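Side-chain contacts in triacylglycerol lipase (PDB 5AH1), which hydrolyses triacylglycerols and other carboxylic esters, including synthetic polyesters, and folds as a zinc-binding alpha/beta-hydrolase: residues V62-V67 with L447-R452; H84-F89 with S247-V252; F89-L94 with D105-L110; V320-D325 with S399-E404. One frame throughout, in Å; residues are numbered along the deposited sequence.

How the contacts relate
Contact 1 brackets the other three along the chain. Contact 3 is nested inside the loop closed by contact 2, with which it shares F89, and contact 4 follows both in series. Contact 2 borders the presumed active site: its F86 touches the probable nucleophile elbow, and the F86 side chain is about 12 Å from a bound potassium ion. The centres of contacts 2 and 3 are about 16 Å apart, contact 3 still lying partly in the loop after strand 80-83. Contacts 1 and 4 lie across the chain's centre from contact 2, their centres about 34 and 29 Å from its own. They are about 20 Å apart centre to centre, with nearest atoms about 7 Å apart.

Contact 1: V62-V67 with L447-R452; sequences VEFPEV and LSNLSR
The ring of F64 lies against N449, whose CB sits almost squarely over its centre. CB is 3.3 Å from the ring centroid and only 5° off the ring normal, a CH-pi contact. The amide of N449 slides back along the F64 side chain, its plane tilted 34° from the ring, and brings ND2 to 3.5 Å from F64 CB. L450 comes in at the rim instead, with CD2 near the ring plane and 3.7 Å from F64 CE1. P65 CD takes the ring face opposite N449, and F446 meets the ring edge-to-face. F64 reaches across because its CG is anti to the backbone N (chi1 -170°). F64 also begins a type II beta turn closed by V67 N to F64 O (3.2 Å). On the other side the chain is leaving helix 437-448, which packs on the central parallel sheet of the alpha/beta-hydrolase fold; L450 touches strands 176-181, 221-227 and 327-331. The N449 amide is tethered by a hydrogen bond from ND2 to F446 O. Farther out, N76 ND2 donates to both L447 O and L450 O, pinning the chain on either side of N449.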
loop_
_atom_site.group_PDB
_atom_site.type_symbol
_atom_site.label_atom_id
_atom_site.label_comp_id
_atom_site.label_asym_id
_atom_site.label_seq_id
_atom_site.Cartn_x
_atom_site.Cartn_y
_atom_site.Cartn_z
ATOM N N VAL A 62 13.124 -17.842 -2.611
ATOM C CA VAL A 62 14.350 -18.129 -1.877
ATOM C C VAL A 62 14.052 -18.819 -0.561
ATOM O O VAL A 62 12.946 -18.742 -0.023
ATOM C CB VAL A 62 15.171 -16.840 -1.599
ATOM C CG1 VAL A 62 15.567 -16.160 -2.899
ATOM C CG2 VAL A 62 14.387 -15.873 -0.729
ATOM N N GLU A 63 15.053 -19.533 -0.074
ATOM C CA GLU A 63 15.049 -20.026 1.293
ATOM C C GLU A 63 15.707 -18.980 2.181
ATOM O O GLU A 63 16.519 -18.162 1.725
ATOM C CB GLU A 63 15.800 -21.359 1.402
ATOM C CG GLU A 63 15.061 -22.555 0.789
ATOM C CD GLU A 63 13.836 -22.999 1.602
ATOM O OE1 GLU A 63 13.943 -23.160 2.844
ATOM O OE2 GLU A 63 12.761 -23.192 0.990
ATOM N N PHE A 64 15.340 -18.987 3.451
ATOM C CA PHE A 64 15.968 -18.090 4.399
ATOM C C PHE A 64 17.469 -18.395 4.465
ATOM O O PHE A 64 17.874 -19.559 4.385
ATOM C CB PHE A 64 15.335 -18.212 5.789
ATOM C CG PHE A 64 15.792 -17.144 6.727
ATOM C CD1 PHE A 64 15.202 -15.888 6.697
ATOM C CD2 PHE A 64 16.846 -17.364 7.597
ATOM C CE1 PHE A 64 15.645 -14.876 7.529
ATOM C CE2 PHE A 64 17.293 -16.350 8.426
ATOM C CZ PHE A 64 16.691 -15.104 8.384
ATOM N N PRO A 65 18.314 -17.357 4.583
ATOM C CA PRO A 65 19.760 -17.618 4.604
ATOM C C PRO A 65 20.199 -18.682 5.608
ATOM O O PRO A 65 19.784 -18.674 6.770
ATOM C CB PRO A 65 20.347 -16.254 4.984
ATOM C CG PRO A 65 19.384 -15.274 4.465
ATOM C CD PRO A 65 18.025 -15.913 4.616
ATOM N N GLU A 66 21.035 -19.593 5.114
ATOM C CA GLU A 66 21.716 -20.612 5.925
ATOM C C GLU A 66 20.834 -21.749 6.443
ATOM O O GLU A 66 21.316 -22.600 7.173
ATOM C CB GLU A 66 22.461 -19.978 7.113
ATOM C CG GLU A 66 23.351 -18.784 6.771
ATOM C CD GLU A 66 24.077 -18.263 7.994
ATOM O OE1 GLU A 66 23.427 -17.563 8.809
ATOM O OE2 GLU A 66 25.279 -18.586 8.171
ATOM N N VAL A 67 19.565 -21.780 6.048
ATOM C CA VAL A 67 18.647 -22.806 6.547
ATOM C C VAL A 67 19.112 -24.210 6.162
ATOM O O VAL A 67 18.799 -25.175 6.850
ATOM C CB VAL A 67 17.188 -22.561 6.067
ATOM C CG1 VAL A 67 17.053 -22.763 4.563
ATOM C CG2 VAL A 67 16.196 -23.446 6.807
ATOM N N LEU A 447 9.995 -14.800 7.387
ATOM C CA LEU A 447 10.083 -13.717 8.360
ATOM C C LEU A 447 10.294 -14.211 9.801
ATOM O O LEU A 447 10.932 -13.536 10.628
ATOM C CB LEU A 447 8.837 -12.829 8.276
ATOM C CG LEU A 447 8.683 -12.030 6.979
ATOM C CD1 LEU A 447 7.321 -11.346 6.950
ATOM C CD2 LEU A 447 9.787 -10.991 6.809
ATOM N N SER A 448 9.762 -15.390 10.113
ATOM C CA SER A 448 9.890 -15.958 11.459
ATOM C C SER A 448 11.339 -16.314 11.835
ATOM O O SER A 448 11.643 -16.499 13.014
ATOM C CB SER A 448 9.018 -17.210 11.606
ATOM O OG SER A 448 9.654 -18.360 11.071
ATOM N N ASN A 449 12.229 -16.383 10.849
ATOM C CA ASN A 449 13.630 -16.678 11.116
ATOM C C ASN A 449 14.446 -15.458 11.518
ATOM O O ASN A 449 15.557 -15.615 11.999
ATOM C CB ASN A 449 14.303 -17.313 9.916
ATOM C CG ASN A 449 13.713 -18.636 9.551
ATOM O OD1 ASN A 449 13.871 -19.631 10.264
ATOM N ND2 ASN A 449 13.033 -18.669 8.426
ATOM N N LEU A 450 13.924 -14.254 11.294
ATOM C CA LEU A 450 14.725 -13.060 11.500
ATOM C C LEU A 450 15.170 -12.886 12.939
ATOM O O LEU A 450 14.348 -12.886 13.853
ATOM C CB LEU A 450 13.944 -11.827 11.068
ATOM C CG LEU A 450 13.682 -11.715 9.570
ATOM C CD1 LEU A 450 12.628 -10.638 9.348
ATOM C CD2 LEU A 450 14.950 -11.413 8.778
ATOM N N SER A 451 16.476 -12.714 13.130
ATOM C CA SER A 451 17.056 -12.615 14.465
ATOM C C SER A 451 17.059 -11.176 14.989
ATOM O O SER A 451 16.766 -10.220 14.264
ATOM C CB SER A 451 18.474 -13.183 14.465
ATOM O OG SER A 451 19.301 -12.464 13.578
ATOM N N ARG A 452 17.396 -11.031 16.265
ATOM C CA ARG A 452 17.256 -9.756 16.956
ATOM C C ARG A 452 18.300 -8.736 16.494
ATOM O O ARG A 452 19.418 -9.104 16.101
ATOM C CB ARG A 452 17.395 -9.975 18.463
ATOM C CG ARG A 452 18.848 -10.146 18.900
ATOM C CD ARG A 452 18.986 -10.639 20.334
ATOM N NE ARG A 452 18.861 -9.570 21.328
ATOM C CZ ARG A 452 19.824 -8.699 21.630
ATOM N NH1 ARG A 452 20.995 -8.740 21.000
ATOM N NH2 ARG A 452 19.611 -7.772 22.560
#

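Contact 2: H84-F89 with S247-V252; sequences HGFMGF and SYTFGV
F86 and M87, which meet T249 and F250 of helix 242-257, belong to the loop that follows strand 80-83, the place where alpha/beta-hydrolase lipases build their oxyanion hole. That role is probable here: F86 N makes a weak hydrogen bond to S182 OG, in a GxSxG sequence that fits the nucleophile elbow. M87 is the residue that reaches the helix. Its side chain folds at each of its three torsions (chi2 -70°, chi3 -77°), turning the terminal methyl toward F250, where CE lies 3.6 Å from CD1. The sulfur stands 4.9 Å from the centroid of the F250 ring and 26° off its normal, an oblique Met-aromatic contact. Nearer the backbone, M87 CG approaches T249 CG2 at 3.4 Å, but T249 has two conformers and the tightness of that pair is doubtful. In the same conformer T249 OG1 lies 3.6 Å from F86 CE2, at the edge of the phenyl ring; its hydrogen bond is to L245 O in its own helix. M87 CG in turn lies over the centre of the F86 ring. M87 occupies the third position of a type II turn running from G85 to G88, and H84 ND1 steadies that turn by donating to a lone pair of G85 O (2.9 Å), which R131 also binds. I246, A304 and L308 also touch F86, while I288 and L292 pack on F250. A loop at the C-terminal ends of the parallel strands, covered by an apolar helix, is consistent with the oxyanion loop and overlying helical cap of alpha/beta-hydrolase lipases.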
loop_
_atom_site.group_PDB
_atom_site.type_symbol
_atom_site.label_atom_id
_atom_site.label_comp_id
_atom_site.label_asym_id
_atom_site.label_seq_id
_atom_site.Cartn_x
_atom_site.Cartn_y
_atom_site.Cartn_z
ATOM N N HIS A 84 -3.286 -2.603 3.554
ATOM C CA HIS A 84 -3.687 -2.359 2.178
ATOM C C HIS A 84 -3.229 -0.998 1.654
ATOM O O HIS A 84 -2.803 -0.117 2.415
ATOM C CB HIS A 84 -5.219 -2.423 2.094
ATOM C CG HIS A 84 -5.905 -1.354 2.882
ATOM N ND1 HIS A 84 -6.056 -0.072 2.408
ATOM C CD2 HIS A 84 -6.460 -1.359 4.119
ATOM C CE1 HIS A 84 -6.685 0.662 3.311
ATOM N NE2 HIS A 84 -6.938 -0.094 4.362
ATOM N N GLY A 85 -3.330 -0.855 0.340
ATOM C CA GLY A 85 -2.979 0.381 -0.339
ATOM C C GLY A 85 -4.116 1.339 -0.623
ATOM O O GLY A 85 -5.072 1.473 0.137
ATOM N N PHE A 86 -3.953 2.040 -1.733
ATOM C CA PHE A 86 -4.916 3.035 -2.207
ATOM C C PHE A 86 -6.202 2.336 -2.624
ATOM O O PHE A 86 -6.150 1.316 -3.323
ATOM C CB PHE A 86 -4.267 3.757 -3.390
ATOM C CG PHE A 86 -5.087 4.859 -4.007
ATOM C CD1 PHE A 86 -5.388 6.013 -3.315
ATOM C CD2 PHE A 86 -5.468 4.771 -5.317
ATOM C CE1 PHE A 86 -6.089 7.030 -3.913
ATOM C CE2 PHE A 86 -6.167 5.789 -5.906
ATOM C CZ PHE A 86 -6.476 6.908 -5.202
ATOM N N MET A 87 -7.337 2.846 -2.155
ATOM C CA MET A 87 -8.635 2.266 -2.484
ATOM C C MET A 87 -8.755 0.788 -2.093
ATOM O O MET A 87 -9.427 0.006 -2.766
ATOM C CB MET A 87 -9.011 2.539 -3.951
ATOM C CG MET A 87 -9.491 3.994 -4.157
ATOM S SD MET A 87 -11.112 4.279 -3.391
ATOM C CE MET A 87 -12.133 3.499 -4.610
ATOM N N GLY A 88 -8.116 0.426 -0.976
ATOM C CA GLY A 88 -8.357 -0.846 -0.311
ATOM C C GLY A 88 -9.313 -0.678 0.853
ATOM O O GLY A 88 -9.397 0.410 1.434
ATOM N N PHE A 89 -10.054 -1.741 1.169
ATOM C CA PHE A 89 -11.108 -1.703 2.180
ATOM C C PHE A 89 -10.949 -2.822 3.201
ATOM O O PHE A 89 -10.057 -3.659 3.072
ATOM C CB PHE A 89 -12.463 -1.726 1.480
ATOM C CG PHE A 89 -12.669 -0.514 0.627
ATOM C CD1 PHE A 89 -13.099 0.679 1.187
ATOM C CD2 PHE A 89 -12.357 -0.539 -0.725
ATOM C CE1 PHE A 89 -13.225 1.837 0.412
ATOM C CE2 PHE A 89 -12.494 0.605 -1.500
ATOM C CZ PHE A 89 -12.933 1.795 -0.930
ATOM N N SER A 247 -11.705 8.680 -9.906
ATOM C CA SER A 247 -12.849 8.172 -10.651
ATOM C C SER A 247 -12.494 6.851 -11.350
ATOM O O SER A 247 -13.254 5.881 -11.296
ATOM C CB SER A 247 -13.335 9.227 -11.642
ATOM O OG SER A 247 -14.558 8.828 -12.217
ATOM N N TYR A 248 -11.332 6.808 -11.991
ATOM C CA TYR A 248 -10.828 5.573 -12.568
ATOM C C TYR A 248 -10.790 4.431 -11.544
ATOM O O TYR A 248 -11.209 3.311 -11.838
ATOM C CB TYR A 248 -9.427 5.784 -13.151
ATOM C CG TYR A 248 -8.734 4.485 -13.475
ATOM C CD1 TYR A 248 -9.095 3.740 -14.585
ATOM C CD2 TYR A 248 -7.726 3.999 -12.658
ATOM C CE1 TYR A 248 -8.478 2.536 -14.876
ATOM C CE2 TYR A 248 -7.101 2.797 -12.934
ATOM C CZ TYR A 248 -7.478 2.072 -14.052
ATOM O OH TYR A 248 -6.838 0.870 -14.315
ATOM N N THR A 249 -10.311 4.733 -10.346
ATOM C CA THR A 249 -10.157 3.702 -9.340
ATOM C C THR A 249 -11.516 3.197 -8.816
ATOM O O THR A 249 -11.634 2.046 -8.420
ATOM C CB THR A 249 -9.233 4.173 -8.217
ATOM O OG1 THR A 249 -8.036 4.714 -8.798
ATOM C CG2 THR A 249 -8.862 3.012 -7.334
ATOM N N PHE A 250 -12.547 4.037 -8.844
ATOM C CA PHE A 250 -13.920 3.577 -8.569
ATOM C C PHE A 250 -14.372 2.621 -9.664
ATOM O O PHE A 250 -15.053 1.637 -9.395
ATOM C CB PHE A 250 -14.909 4.739 -8.458
ATOM C CG PHE A 250 -14.896 5.422 -7.124
ATOM C CD1 PHE A 250 -15.232 4.741 -5.967
ATOM C CD2 PHE A 250 -14.585 6.761 -7.031
ATOM C CE1 PHE A 250 -15.229 5.389 -4.747
ATOM C CE2 PHE A 250 -14.577 7.405 -5.819
ATOM C CZ PHE A 250 -14.894 6.725 -4.677
ATOM N N GLY A 251 -13.999 2.919 -10.899
ATOM C CA GLY A 251 -14.243 2.008 -12.006
ATOM C C GLY A 251 -13.606 0.647 -11.764
ATOM O O GLY A 251 -14.253 -0.382 -11.930
ATOM N N VAL A 252 -12.331 0.633 -11.369
ATOM C CA VAL A 252 -11.651 -0.620 -11.069
ATOM C C VAL A 252 -12.391 -1.358 -9.945
ATOM O O VAL A 252 -12.615 -2.569 -10.018
ATOM C CB VAL A 252 -10.178 -0.402 -10.681
ATOM C CG1 VAL A 252 -9.544 -1.724 -10.314
ATOM C CG2 VAL A 252 -9.405 0.237 -11.831
#

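Contact 3: F89-L94 with D105-L110; sequences FGRDEL and DLQEKL
R91 reaches from its loop to D105 and Q107 at the start of helix 106-112. From CB the chain first runs straight (chi2 -178°) and then bends at chi3 (58°), which lays its outer half along the Q107 amide. CD comes within 3.5 Å of Q107 OE1, and NE passes NE2. At CZ the guanidinium lies directly beneath that nitrogen, with Q107 NE2 3.4 Å away over its centre and the two planes stacked. The tip ends in a bidentate salt bridge. NH1 donates to D105 OD1 at 2.9 Å in a nearly straight bond (172°), and NH2 donates to the syn lone pair of D105 OD2 at 2.9 Å. Carboxylate and guanidinium are nearly coplanar, and the partner of NH1 lies exactly in the guanidinium plane. D105 is also the N-cap of its helix, where OD1 accepts a weak bond from E108 N (3.4 Å); one carboxylate thus serves both the arginine and the helix start. Q107 is held by OE1 bonding to T119 OG1, which fixes the amide under which the guanidinium rests. R91 itself sits in a type I turn from G90 to E93, and K98 NZ binds its carbonyl. This surface contact ties the loop after strand 80-83 to helix 106-112 beside the outermost strand 117-120, which R91 also touches, while L106 and L110 turn to helix 437-448.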
loop_
_atom_site.group_PDB
_atom_site.type_symbol
_atom_site.label_atom_id
_atom_site.label_comp_id
_atom_site.label_asym_id
_atom_site.label_seq_id
_atom_site.Cartn_x
_atom_site.Cartn_y
_atom_site.Cartn_z
ATOM N N PHE A 89 -10.054 -1.741 1.169
ATOM C CA PHE A 89 -11.108 -1.703 2.180
ATOM C C PHE A 89 -10.949 -2.822 3.201
ATOM O O PHE A 89 -10.057 -3.659 3.072
ATOM C CB PHE A 89 -12.463 -1.726 1.480
ATOM C CG PHE A 89 -12.669 -0.514 0.627
ATOM C CD1 PHE A 89 -13.099 0.679 1.187
ATOM C CD2 PHE A 89 -12.357 -0.539 -0.725
ATOM C CE1 PHE A 89 -13.225 1.837 0.412
ATOM C CE2 PHE A 89 -12.494 0.605 -1.500
ATOM C CZ PHE A 89 -12.933 1.795 -0.930
ATOM N N GLY A 90 -11.806 -2.813 4.216
ATOM C CA GLY A 90 -11.680 -3.717 5.345
ATOM C C GLY A 90 -12.354 -5.051 5.153
ATOM O O GLY A 90 -13.089 -5.278 4.187
ATOM N N ARG A 91 -12.095 -5.939 6.101
ATOM C CA ARG A 91 -12.640 -7.293 6.073
ATOM C C ARG A 91 -14.160 -7.331 6.114
ATOM O O ARG A 91 -14.756 -8.288 5.640
ATOM C CB ARG A 91 -12.083 -8.110 7.238
ATOM C CG ARG A 91 -10.618 -8.427 7.103
ATOM C CD ARG A 91 -10.109 -9.284 8.269
ATOM N NE ARG A 91 -10.819 -10.553 8.420
ATOM C CZ ARG A 91 -10.543 -11.644 7.718
ATOM N NH1 ARG A 91 -9.592 -11.637 6.797
ATOM N NH2 ARG A 91 -11.230 -12.756 7.920
ATOM N N ASP A 92 -14.770 -6.294 6.692
ATOM C CA ASP A 92 -16.220 -6.173 6.795
ATOM C C ASP A 92 -16.831 -5.398 5.628
ATOM O O ASP A 92 -18.009 -5.059 5.660
ATOM C CB ASP A 92 -16.582 -5.457 8.100
ATOM C CG ASP A 92 -16.062 -4.022 8.148
ATOM O OD1 ASP A 92 -14.919 -3.782 7.709
ATOM O OD2 ASP A 92 -16.805 -3.132 8.623
ATOM N N GLU A 93 -16.041 -5.113 4.602
ATOM C CA GLU A 93 -16.515 -4.351 3.451
ATOM C C GLU A 93 -16.486 -5.202 2.185
ATOM O O GLU A 93 -15.894 -6.279 2.168
ATOM C CB GLU A 93 -15.670 -3.073 3.284
ATOM C CG GLU A 93 -15.740 -2.164 4.517
ATOM C CD GLU A 93 -15.007 -0.850 4.373
ATOM O OE1 GLU A 93 -13.786 -0.804 4.610
ATOM O OE2 GLU A 93 -15.662 0.167 4.082
ATOM N N LEU A 94 -17.175 -4.721 1.154
ATOM C CA LEU A 94 -17.210 -5.357 -0.170
ATOM C C LEU A 94 -17.812 -6.755 -0.147
ATOM O O LEU A 94 -17.450 -7.606 -0.964
ATOM C CB LEU A 94 -15.813 -5.399 -0.809
ATOM C CG LEU A 94 -15.079 -4.065 -0.934
ATOM C CD1 LEU A 94 -13.792 -4.264 -1.728
ATOM C CD2 LEU A 94 -15.972 -2.995 -1.572
ATOM N N ASP A 105 -9.057 -16.103 1.570
ATOM C CA ASP A 105 -8.828 -15.283 2.756
ATOM C C ASP A 105 -7.413 -15.546 3.280
ATOM O O ASP A 105 -7.203 -16.475 4.067
ATOM C CB ASP A 105 -9.898 -15.593 3.808
ATOM C CG ASP A 105 -9.844 -14.650 4.998
ATOM O OD1 ASP A 105 -8.848 -13.914 5.147
ATOM O OD2 ASP A 105 -10.798 -14.635 5.797
ATOM N N LEU A 106 -6.443 -14.759 2.814
ATOM C CA LEU A 106 -5.042 -15.016 3.156
ATOM C C LEU A 106 -4.798 -14.961 4.660
ATOM O O LEU A 106 -4.043 -15.786 5.186
ATOM C CB LEU A 106 -4.120 -14.023 2.444
ATOM C CG LEU A 106 -3.981 -14.160 0.932
ATOM C CD1 LEU A 106 -3.201 -12.996 0.371
ATOM C CD2 LEU A 106 -3.305 -15.475 0.566
ATOM N N GLN A 107 -5.443 -14.018 5.351
ATOM C CA GLN A 107 -5.308 -13.947 6.804
ATOM C C GLN A 107 -5.666 -15.298 7.443
ATOM O O GLN A 107 -4.943 -15.819 8.306
ATOM C CB GLN A 107 -6.193 -12.854 7.393
ATOM C CG GLN A 107 -6.162 -12.808 8.918
ATOM C CD GLN A 107 -7.177 -11.863 9.506
ATOM O OE1 GLN A 107 -7.057 -10.646 9.376
ATOM N NE2 GLN A 107 -8.208 -12.417 10.135
ATOM N N GLU A 108 -6.793 -15.861 7.024
ATOM C CA GLU A 108 -7.255 -17.124 7.591
ATOM C C GLU A 108 -6.271 -18.250 7.276
ATOM O O GLU A 108 -5.948 -19.060 8.144
ATOM C CB GLU A 108 -8.659 -17.461 7.070
ATOM C CG GLU A 108 -9.387 -18.568 7.853
ATOM C CD GLU A 108 -8.982 -19.983 7.447
ATOM O OE1 GLU A 108 -8.608 -20.196 6.273
ATOM O OE2 GLU A 108 -9.057 -20.890 8.308
ATOM N N LYS A 109 -5.785 -18.289 6.039
ATOM C CA LYS A 109 -4.852 -19.334 5.620
ATOM C C LYS A 109 -3.551 -19.252 6.400
ATOM O O LYS A 109 -2.982 -20.273 6.798
ATOM C CB LYS A 109 -4.579 -19.235 4.117
ATOM C CG LYS A 109 -5.793 -19.466 3.239
ATOM C CD LYS A 109 -6.451 -20.806 3.495
ATOM C CE LYS A 109 -7.636 -21.016 2.563
ATOM N NZ LYS A 109 -8.293 -22.335 2.776
ATOM N N LEU A 110 -3.078 -18.039 6.627
ATOM C CA LEU A 110 -1.867 -17.837 7.398
ATOM C C LEU A 110 -2.054 -18.305 8.836
ATOM O O LEU A 110 -1.259 -19.078 9.351
ATOM C CB LEU A 110 -1.475 -16.360 7.351
ATOM C CG LEU A 110 -0.826 -15.934 6.038
ATOM C CD1 LEU A 110 -0.904 -14.417 5.824
ATOM C CD2 LEU A 110 0.619 -16.420 6.010
#

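Contact 4: V320-D325 with S399-E404; sequences VKAQPD and SNDVIE
With CG beside the backbone N and anti to the carbonyl carbon (chi1 -72°), and with the carboxylate scarcely twisted, D401 turns its carboxylate toward A322, OD1 meeting the backbone N. A322 N donates to OD1 at 2.9 Å in a practically straight bond (178°), arriving on the syn side but 31° out of the carboxylate plane. The A322 methyl packs against the other oxygen, CB to D401 OD2 3.4 Å, and K321 CB brushes OD1 at 3.7 Å. Both oxygens have further donors: water 3 links OD1 to A322 O, while OD2 takes water 2 and the indole NE1 of W415. So many donors would probably keep the carboxylate ionised. The lysine ammonium, with K321 NZ 6.8 Å from D401 OD1, makes no direct pair and probably adds only a weak long-range attraction. The contact joins two loops at one border of the parallel sheet of the alpha/beta-hydrolase fold: 320-325 leads from helix 310-317 into strand 327-331, and the segment S399-E404 runs into the outermost strand 403-405, with strand 415-417 and its W415 between them. D401 is set in place by S399, whose OG accepts from D401 N at 2.9 Å, an ST turn. The same hydroxyl donates to water 1, which donates to V320 O. That carbonyl receives water 2 as well and is bound by R189 of helix 183-197, while Q193 of the same helix accepts from K321 N.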
loop_
_atom_site.group_PDB
_atom_site.type_symbol
_atom_site.label_atom_id
_atom_site.label_comp_id
_atom_site.label_asym_id
_atom_site.label_seq_id
_atom_site.Cartn_x
_atom_site.Cartn_y
_atom_site.Cartn_z
ATOM N N VAL A 320 11.024 10.103 6.110
ATOM C CA VAL A 320 10.679 8.736 6.477
ATOM C C VAL A 320 11.838 7.824 6.072
ATOM O O VAL A 320 11.960 7.434 4.913
ATOM C CB VAL A 320 9.331 8.299 5.846
ATOM C CG1 VAL A 320 9.036 6.848 6.137
ATOM C CG2 VAL A 320 8.203 9.169 6.367
ATOM N N LYS A 321 12.685 7.492 7.046
ATOM C CA LYS A 321 13.922 6.759 6.785
ATOM C C LYS A 321 13.847 5.340 7.291
ATOM O O LYS A 321 13.046 5.001 8.173
ATOM C CB LYS A 321 15.118 7.470 7.410
ATOM C CG LYS A 321 15.213 7.401 8.902
ATOM C CD LYS A 321 16.434 8.134 9.441
ATOM C CE LYS A 321 17.658 7.268 9.479
ATOM N NZ LYS A 321 18.750 7.976 10.222
ATOM N N ALA A 322 14.696 4.501 6.711
ATOM C CA ALA A 322 14.870 3.142 7.201
ATOM C C ALA A 322 15.575 3.202 8.547
ATOM O O ALA A 322 16.690 3.728 8.657
ATOM C CB ALA A 322 15.697 2.309 6.219
ATOM N N GLN A 323 14.915 2.685 9.576
ATOM C CA GLN A 323 15.457 2.690 10.928
ATOM C C GLN A 323 16.503 1.589 11.095
ATOM O O GLN A 323 16.386 0.519 10.502
ATOM C CB GLN A 323 14.300 2.511 11.910
ATOM C CG GLN A 323 13.314 3.685 11.881
ATOM C CD GLN A 323 13.954 4.973 12.368
ATOM O OE1 GLN A 323 14.695 4.979 13.352
ATOM N NE2 GLN A 323 13.684 6.071 11.685
ATOM N N PRO A 324 17.531 1.848 11.915
ATOM C CA PRO A 324 18.701 0.949 11.931
ATOM C C PRO A 324 18.446 -0.413 12.562
ATOM O O PRO A 324 19.218 -1.341 12.340
ATOM C CB PRO A 324 19.730 1.746 12.736
ATOM C CG PRO A 324 18.937 2.711 13.540
ATOM C CD PRO A 324 17.788 3.089 12.671
ATOM N N ASP A 325 17.371 -0.515 13.333
ATOM C CA ASP A 325 17.022 -1.739 14.049
ATOM C C ASP A 325 15.832 -2.492 13.444
ATOM O O ASP A 325 15.259 -3.356 14.094
ATOM C CB ASP A 325 16.758 -1.399 15.518
ATOM C CG ASP A 325 15.647 -0.362 15.724
ATOM O OD1 ASP A 325 15.301 0.434 14.815
ATOM O OD2 ASP A 325 15.115 -0.335 16.855
ATOM N N SER A 399 16.117 10.402 -0.590
ATOM C CA SER A 399 16.375 9.428 0.463
ATOM C C SER A 399 17.853 9.179 0.684
ATOM O O SER A 399 18.639 9.192 -0.257
ATOM C CB SER A 399 15.704 8.085 0.119
ATOM O OG SER A 399 15.855 7.138 1.171
ATOM N N ASN A 400 18.184 8.871 1.937
ATOM C CA ASN A 400 19.501 8.363 2.309
ATOM C C ASN A 400 19.491 6.856 2.586
ATOM O O ASN A 400 20.508 6.288 2.956
ATOM C CB ASN A 400 20.024 9.070 3.552
ATOM C CG ASN A 400 20.171 10.556 3.366
ATOM O OD1 ASN A 400 20.744 11.007 2.382
ATOM N ND2 ASN A 400 19.686 11.323 4.332
ATOM N N ASP A 401 18.364 6.189 2.395
ATOM C CA ASP A 401 18.295 4.752 2.675
ATOM C C ASP A 401 19.209 3.977 1.742
ATOM O O ASP A 401 19.396 4.341 0.571
ATOM C CB ASP A 401 16.874 4.228 2.476
ATOM C CG ASP A 401 15.894 4.668 3.555
ATOM O OD1 ASP A 401 16.239 5.469 4.453
ATOM O OD2 ASP A 401 14.754 4.155 3.507
ATOM N N VAL A 402 19.789 2.897 2.263
ATOM C CA VAL A 402 20.584 1.985 1.460
ATOM C C VAL A 402 19.664 0.920 0.889
ATOM O O VAL A 402 18.825 0.364 1.612
ATOM C CB VAL A 402 21.704 1.361 2.309
ATOM C CG1 VAL A 402 22.436 0.241 1.548
ATOM C CG2 VAL A 402 22.685 2.440 2.722
ATOM N N ILE A 403 19.853 0.630 -0.393
ATOM C CA ILE A 403 19.157 -0.450 -1.087
ATOM C C ILE A 403 20.180 -1.358 -1.738
ATOM O O ILE A 403 21.043 -0.893 -2.479
ATOM C CB ILE A 403 18.212 0.106 -2.194
ATOM C CG1 ILE A 403 17.233 1.133 -1.618
ATOM C CG2 ILE A 403 17.469 -1.027 -2.908
ATOM C CD1 ILE A 403 16.449 1.881 -2.681
ATOM N N GLU A 404 20.087 -2.653 -1.462
ATOM C CA GLU A 404 20.906 -3.637 -2.159
ATOM C C GLU A 404 20.020 -4.775 -2.606
ATOM O O GLU A 404 19.083 -5.157 -1.906
ATOM C CB GLU A 404 21.974 -4.217 -1.242
ATOM C CG GLU A 404 22.964 -3.240 -0.657
ATOM C CD GLU A 404 23.962 -3.949 0.272
ATOM O OE1 GLU A 404 24.064 -5.203 0.205
ATOM O OE2 GLU A 404 24.636 -3.268 1.076
HETATM O O HOH W 1 13.651 7.814 2.629
HETATM O O HOH W 2 12.134 4.568 4.493
HETATM O O HOH W 3 18.172 4.834 6.400
#